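Local atomic coordinates of proline dehydrogenase (Bradyrhizobium japonicum USDA 110, PDB entry 3HAZ), a protein that probably oxidises proline to glutamate in two steps, pairing an FAD-dependent proline dehydrogenase with an NAD-dependent dehydrogenase of the aldehyde dehydrogenase family. Residues T569-R574 with A673-N678; L645-R650 with Y973-A978. All blocks are in the same frame, centred on the assembly; numbering follows the deposited sequence.

Coming from the N terminus, the chain enters its aldehyde dehydrogenase part and supplies 569-574 at the start of helix 571-587, then 645-650 on strand 641-656. The end of helix 664-675, residues 673-678, closes contact 1 across 98 intervening residues; contact 2 closes much later, when 973-978 leads into the last strand, 978-986. The four segments alternate, so the two loops cross and neither nests in the other. Their centres lie about 10 Å apart, with Asn678 between them: its side chain probably bonds Arg650 N through OD1 and Phe977 O through ND2. Together they tie a preceding helix, one beta-alpha unit and the C-terminal strand.

Contact 1 of 2, residues T569-R574 with A673-N678; sequences TPAGIR and ALMAGN
Arg574 reaches from the first turn of helix 571-587 to the carboxyl end of helix 664-675. Its CB lies 4.1 Å from CE of Met675, an apolar contact at the base of the chain. CG lies beside the backbone N (chi1 -48°), anti to the carbonyl carbon, and CD passes alongside Leu674 O. The chain then bends at chi3, -66°, which brings the guanidinium side-on to the helix end. Arg574 NE and NH2 both donate to Met675 O, each at 2.9 Å, and that oxygen lies close to the guanidinium plane. The two bonds differ: NE approaches from above the carbonyl plane, whereas NH2 lies within it. NH1 turns back to its own segment for a weak bond to Thr569 O, and a water links NH2, weakly, to Ala676 O. Gly677 CA lies over one face, 3.8 Å from Arg574 CZ, and Ala571 CA over the opposite face, so the group is sandwiched flat.

Gly677 ends the helix in a Schellman motif; its positive phi would jam a CB against the preceding carbonyl O, and a CB would also crowd Arg574 CZ. Met675, with CG anti to the backbone N and bends at chi2 and chi3, brings its CE to 3.4 Å from Ala571 O. Helix 664-675 is the crossover helix between the parallel strands 641-656 and 679-683. A buried cation gripping a carbonyl of the last turn should sit favourably in the negative end of the helix dipole, and Arg574 probably stays charged there.

Contact 2 of 2, residues L645-R650 with Y973-A978; sequences LTMRGR and YLARFA
Arg648 NH2 is the best-held polar atom, gripped by two bonds, to Gln981 OE1 in the same chain and to Ile932 O of the second subunit, while its NH1 bonds Asp933 O of that subunit. Arg650, by contrast, faces 973-978. Its CG is anti to the carbonyl carbon, and the chain, extended from CG to NE, lies along the Phe977 carbonyl, with Arg650 CG 3.5 Å from Phe977 O. Arg650 NE gives a weak bond to Arg976 O, 3.5 Å long and bent to 142°, and sits 3.0 Å from Ala978 O.

Residues 973-976, helical in backbone angles but without the regular helix bonds, lead through Phe977 into strand 978-986. This C-terminal strand of the aldehyde dehydrogenase part adds antiparallel to 641-656 in the mixed sheet, beside the second subunit, as the Arg648 bonds imply; a backbone bond joins Arg648 to Thr979. Where the strands begin to meet, Ala978 CB presses on Arg648 O at 3.2 Å. Next to it Met647, bent at chi2 and chi3, swings its CE over Ala975 CB, 3.8 Å away, and keeps its CB 4.2 Å from Ala978 CB. Arg976 turns its tip back toward Arg650, leaving the like-charged NH2 of Arg650 and NH1 of Arg976 4.2 Å apart, while Arg650 NH2 also makes a weak hydrogen bond to Thr964 O of the second subunit.

Contact 1 of 2, residues T569-R574 with A673-N678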
loop_
_atom_site.group_PDB
_atom_site.type_symbol
_atom_site.label_atom_id
_atom_site.label_comp_id
_atom_site.label_asym_id
_atom_site.label_seq_id
_atom_site.Cartn_x
_atom_site.Cartn_y
_atom_site.Cartn_z
ATOM N N THR A 569 19.855 32.726 0.999
ATOM C CA THR A 569 18.494 32.700 1.526
ATOM C C THR A 569 17.817 31.367 1.174
ATOM O O THR A 569 17.858 30.931 0.025
ATOM C CB THR A 569 17.679 33.886 0.990
ATOM O OG1 THR A 569 18.289 35.107 1.428
ATOM C CG2 THR A 569 16.235 33.826 1.487
ATOM N N PRO A 570 17.211 30.700 2.170
ATOM C CA PRO A 570 16.542 29.409 1.933
ATOM C C PRO A 570 15.560 29.446 0.754
ATOM O O PRO A 570 14.841 30.432 0.579
ATOM C CB PRO A 570 15.789 29.160 3.243
ATOM C CG PRO A 570 16.624 29.879 4.287
ATOM C CD PRO A 570 17.203 31.088 3.594
ATOM N N ALA A 571 15.533 28.373 -0.035
ATOM C CA ALA A 571 14.681 28.304 -1.222
ATOM C C ALA A 571 13.202 28.546 -0.910
ATOM O O ALA A 571 12.494 29.196 -1.683
ATOM C CB ALA A 571 14.868 26.971 -1.940
ATOM N N GLY A 572 12.741 28.029 0.222
ATOM C CA GLY A 572 11.356 28.216 0.628
ATOM C C GLY A 572 11.016 29.684 0.815
ATOM O O GLY A 572 9.902 30.125 0.518
ATOM N N ILE A 573 11.986 30.448 1.303
ATOM C CA ILE A 573 11.791 31.879 1.503
ATOM C C ILE A 573 11.789 32.632 0.168
ATOM O O ILE A 573 11.013 33.569 -0.022
ATOM C CB ILE A 573 12.841 32.466 2.474
ATOM C CG1 ILE A 573 12.685 31.824 3.859
ATOM C CG2 ILE A 573 12.705 33.982 2.573
ATOM C CD1 ILE A 573 13.676 32.335 4.890
ATOM N N ARG A 574 12.646 32.215 -0.762
ATOM C CA ARG A 574 12.636 32.814 -2.094
ATOM C C ARG A 574 11.309 32.499 -2.792
ATOM O O ARG A 574 10.687 33.378 -3.392
ATOM C CB ARG A 574 13.820 32.327 -2.938
ATOM C CG ARG A 574 15.170 32.395 -2.228
ATOM C CD ARG A 574 16.340 32.422 -3.209
ATOM N NE ARG A 574 16.475 31.184 -3.974
ATOM C CZ ARG A 574 17.332 30.205 -3.686
ATOM N NH1 ARG A 574 18.136 30.305 -2.641
ATOM N NH2 ARG A 574 17.385 29.118 -4.450
ATOM N N ALA A 673 15.494 33.841 -12.476
ATOM C CA ALA A 673 16.861 34.121 -12.031
ATOM C C ALA A 673 16.919 34.268 -10.513
ATOM O O ALA A 673 17.766 33.664 -9.850
ATOM C CB ALA A 673 17.387 35.388 -12.712
ATOM N N LEU A 674 16.010 35.073 -9.972
ATOM C CA LEU A 674 15.880 35.243 -8.529
ATOM C C LEU A 674 15.626 33.922 -7.809
ATOM O O LEU A 674 16.254 33.633 -6.778
ATOM C CB LEU A 674 14.752 36.225 -8.209
ATOM C CG LEU A 674 15.001 37.704 -8.492
ATOM C CD1 LEU A 674 13.698 38.487 -8.356
ATOM C CD2 LEU A 674 16.096 38.274 -7.573
ATOM N N MET A 675 14.710 33.116 -8.340
ATOM C CA MET A 675 14.368 31.852 -7.686
ATOM C C MET A 675 15.581 30.928 -7.599
ATOM O O MET A 675 15.749 30.198 -6.618
ATOM C CB MET A 675 13.200 31.145 -8.386
ATOM C CG MET A 675 12.745 29.876 -7.669
ATOM S SD MET A 675 12.010 30.206 -6.043
ATOM C CE MET A 675 12.812 28.929 -5.072
ATOM N N ALA A 676 16.428 30.970 -8.620
ATOM C CA ALA A 676 17.615 30.119 -8.662
ATOM C C ALA A 676 18.713 30.591 -7.707
ATOM O O ALA A 676 19.720 29.907 -7.526
ATOM C CB ALA A 676 18.150 30.033 -10.072
ATOM N N GLY A 677 18.518 31.762 -7.106
ATOM C CA GLY A 677 19.451 32.273 -6.118
ATOM C C GLY A 677 20.401 33.329 -6.660
ATOM O O GLY A 677 21.407 33.651 -6.034
ATOM N N ASN A 678 20.088 33.860 -7.836
ATOM C CA ASN A 678 20.872 34.938 -8.426
ATOM C C ASN A 678 20.318 36.299 -8.055
ATOM O O ASN A 678 19.114 36.450 -7.848
ATOM C CB ASN A 678 20.842 34.830 -9.946
ATOM C CG ASN A 678 21.315 33.491 -10.442
ATOM O OD1 ASN A 678 22.515 33.235 -10.490
ATOM N ND2 ASN A 678 20.371 32.628 -10.837
HETATM O O HOH W 1 20.012 27.882 -5.338
#

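Contact 2 of 2, residues L645-R650 with Y973-A978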
loop_
_atom_site.group_PDB
_atom_site.type_symbol
_atom_site.label_atom_id
_atom_site.label_comp_id
_atom_site.label_asym_id
_atom_site.label_seq_id
_atom_site.Cartn_x
_atom_site.Cartn_y
_atom_site.Cartn_z
ATOM N N LEU A 645 24.495 16.260 -4.149
ATOM C CA LEU A 645 24.466 17.222 -5.249
ATOM C C LEU A 645 23.541 18.393 -4.913
ATOM O O LEU A 645 22.386 18.200 -4.513
ATOM C CB LEU A 645 23.998 16.536 -6.540
ATOM C CG LEU A 645 23.976 17.344 -7.844
ATOM C CD1 LEU A 645 25.375 17.817 -8.239
ATOM C CD2 LEU A 645 23.362 16.518 -8.970
ATOM N N THR A 646 24.055 19.609 -5.062
ATOM C CA THR A 646 23.255 20.801 -4.806
ATOM C C THR A 646 23.303 21.735 -6.010
ATOM O O THR A 646 24.130 21.562 -6.905
ATOM C CB THR A 646 23.732 21.555 -3.541
ATOM O OG1 THR A 646 25.135 21.806 -3.634
ATOM C CG2 THR A 646 23.474 20.734 -2.286
ATOM N N MET A 647 22.407 22.715 -6.024
ATOM C CA MET A 647 22.346 23.714 -7.083
ATOM C C MET A 647 22.376 25.094 -6.457
ATOM O O MET A 647 21.513 25.440 -5.653
ATOM C CB MET A 647 21.052 23.573 -7.870
ATOM C CG MET A 647 20.732 22.158 -8.261
ATOM S SD MET A 647 21.431 21.788 -9.861
ATOM C CE MET A 647 20.236 22.639 -10.882
ATOM N N ARG A 648 23.356 25.892 -6.839
ATOM C CA ARG A 648 23.530 27.191 -6.222
ATOM C C ARG A 648 23.354 28.280 -7.267
ATOM O O ARG A 648 23.540 28.038 -8.459
ATOM C CB ARG A 648 24.917 27.272 -5.577
ATOM C CG ARG A 648 25.243 26.071 -4.697
ATOM C CD ARG A 648 26.645 26.151 -4.090
ATOM N NE ARG A 648 26.909 27.453 -3.485
ATOM C CZ ARG A 648 27.699 27.650 -2.432
ATOM N NH1 ARG A 648 27.871 28.881 -1.965
ATOM N NH2 ARG A 648 28.307 26.625 -1.839
ATOM N N GLY A 649 22.984 29.478 -6.826
ATOM C CA GLY A 649 22.904 30.603 -7.742
ATOM C C GLY A 649 24.257 30.810 -8.402
ATOM O O GLY A 649 25.278 30.389 -7.868
ATOM N N ARG A 650 24.271 31.452 -9.562
ATOM C CA ARG A 650 25.509 31.636 -10.314
ATOM C C ARG A 650 26.203 32.945 -9.968
ATOM O O ARG A 650 27.430 33.017 -9.965
ATOM C CB ARG A 650 25.230 31.597 -11.821
ATOM C CG ARG A 650 24.941 30.213 -12.369
ATOM C CD ARG A 650 24.711 30.246 -13.877
ATOM N NE ARG A 650 24.751 28.900 -14.443
ATOM C CZ ARG A 650 25.872 28.272 -14.785
ATOM N NH1 ARG A 650 27.042 28.877 -14.638
ATOM N NH2 ARG A 650 25.825 27.044 -15.281
ATOM N N TYR A 973 13.831 24.911 -17.102
ATOM C CA TYR A 973 14.222 26.321 -17.145
ATOM C C TYR A 973 15.139 26.760 -16.001
ATOM O O TYR A 973 16.201 27.346 -16.235
ATOM C CB TYR A 973 12.967 27.190 -17.149
ATOM C CG TYR A 973 13.159 28.617 -17.616
ATOM C CD1 TYR A 973 13.551 28.898 -18.923
ATOM C CD2 TYR A 973 12.899 29.685 -16.763
ATOM C CE1 TYR A 973 13.701 30.208 -19.360
ATOM C CE2 TYR A 973 13.044 30.994 -17.189
ATOM C CZ TYR A 973 13.445 31.248 -18.485
ATOM O OH TYR A 973 13.585 32.548 -18.902
ATOM N N LEU A 974 14.720 26.490 -14.768
ATOM C CA LEU A 974 15.409 27.019 -13.594
ATOM C C LEU A 974 16.853 26.540 -13.466
ATOM O O LEU A 974 17.734 27.307 -13.077
ATOM C CB LEU A 974 14.627 26.705 -12.315
ATOM C CG LEU A 974 13.285 27.438 -12.175
ATOM C CD1 LEU A 974 12.669 27.221 -10.801
ATOM C CD2 LEU A 974 13.446 28.924 -12.456
ATOM N N ALA A 975 17.085 25.273 -13.791
ATOM C CA ALA A 975 18.405 24.667 -13.656
ATOM C C ALA A 975 19.468 25.460 -14.405
ATOM O O ALA A 975 20.608 25.553 -13.956
ATOM C CB ALA A 975 18.383 23.219 -14.143
ATOM N N ARG A 976 19.095 26.014 -15.554
ATOM C CA ARG A 976 20.030 26.799 -16.359
ATOM C C ARG A 976 20.543 28.048 -15.631
ATOM O O ARG A 976 21.627 28.548 -15.942
ATOM C CB ARG A 976 19.386 27.196 -17.685
ATOM C CG ARG A 976 20.377 27.636 -18.738
ATOM C CD ARG A 976 21.123 26.443 -19.310
ATOM N NE ARG A 976 22.017 26.865 -20.381
ATOM C CZ ARG A 976 23.320 27.074 -20.223
ATOM N NH1 ARG A 976 23.887 26.886 -19.040
ATOM N NH2 ARG A 976 24.058 27.463 -21.250
ATOM N N PHE A 977 19.767 28.549 -14.667
ATOM C CA PHE A 977 20.151 29.751 -13.923
ATOM C C PHE A 977 21.055 29.431 -12.738
ATOM O O PHE A 977 21.498 30.334 -12.021
ATOM C CB PHE A 977 18.918 30.502 -13.414
ATOM C CG PHE A 977 18.070 31.102 -14.503
ATOM C CD1 PHE A 977 17.123 30.333 -15.170
ATOM C CD2 PHE A 977 18.203 32.435 -14.847
ATOM C CE1 PHE A 977 16.326 30.887 -16.168
ATOM C CE2 PHE A 977 17.414 32.998 -15.842
ATOM C CZ PHE A 977 16.472 32.219 -16.504
ATOM N N ALA A 978 21.313 28.147 -12.520
ATOM C CA ALA A 978 22.095 27.726 -11.361
ATOM C C ALA A 978 23.336 26.944 -11.762
ATOM O O ALA A 978 23.510 26.592 -12.927
ATOM C CB ALA A 978 21.235 26.905 -10.404
#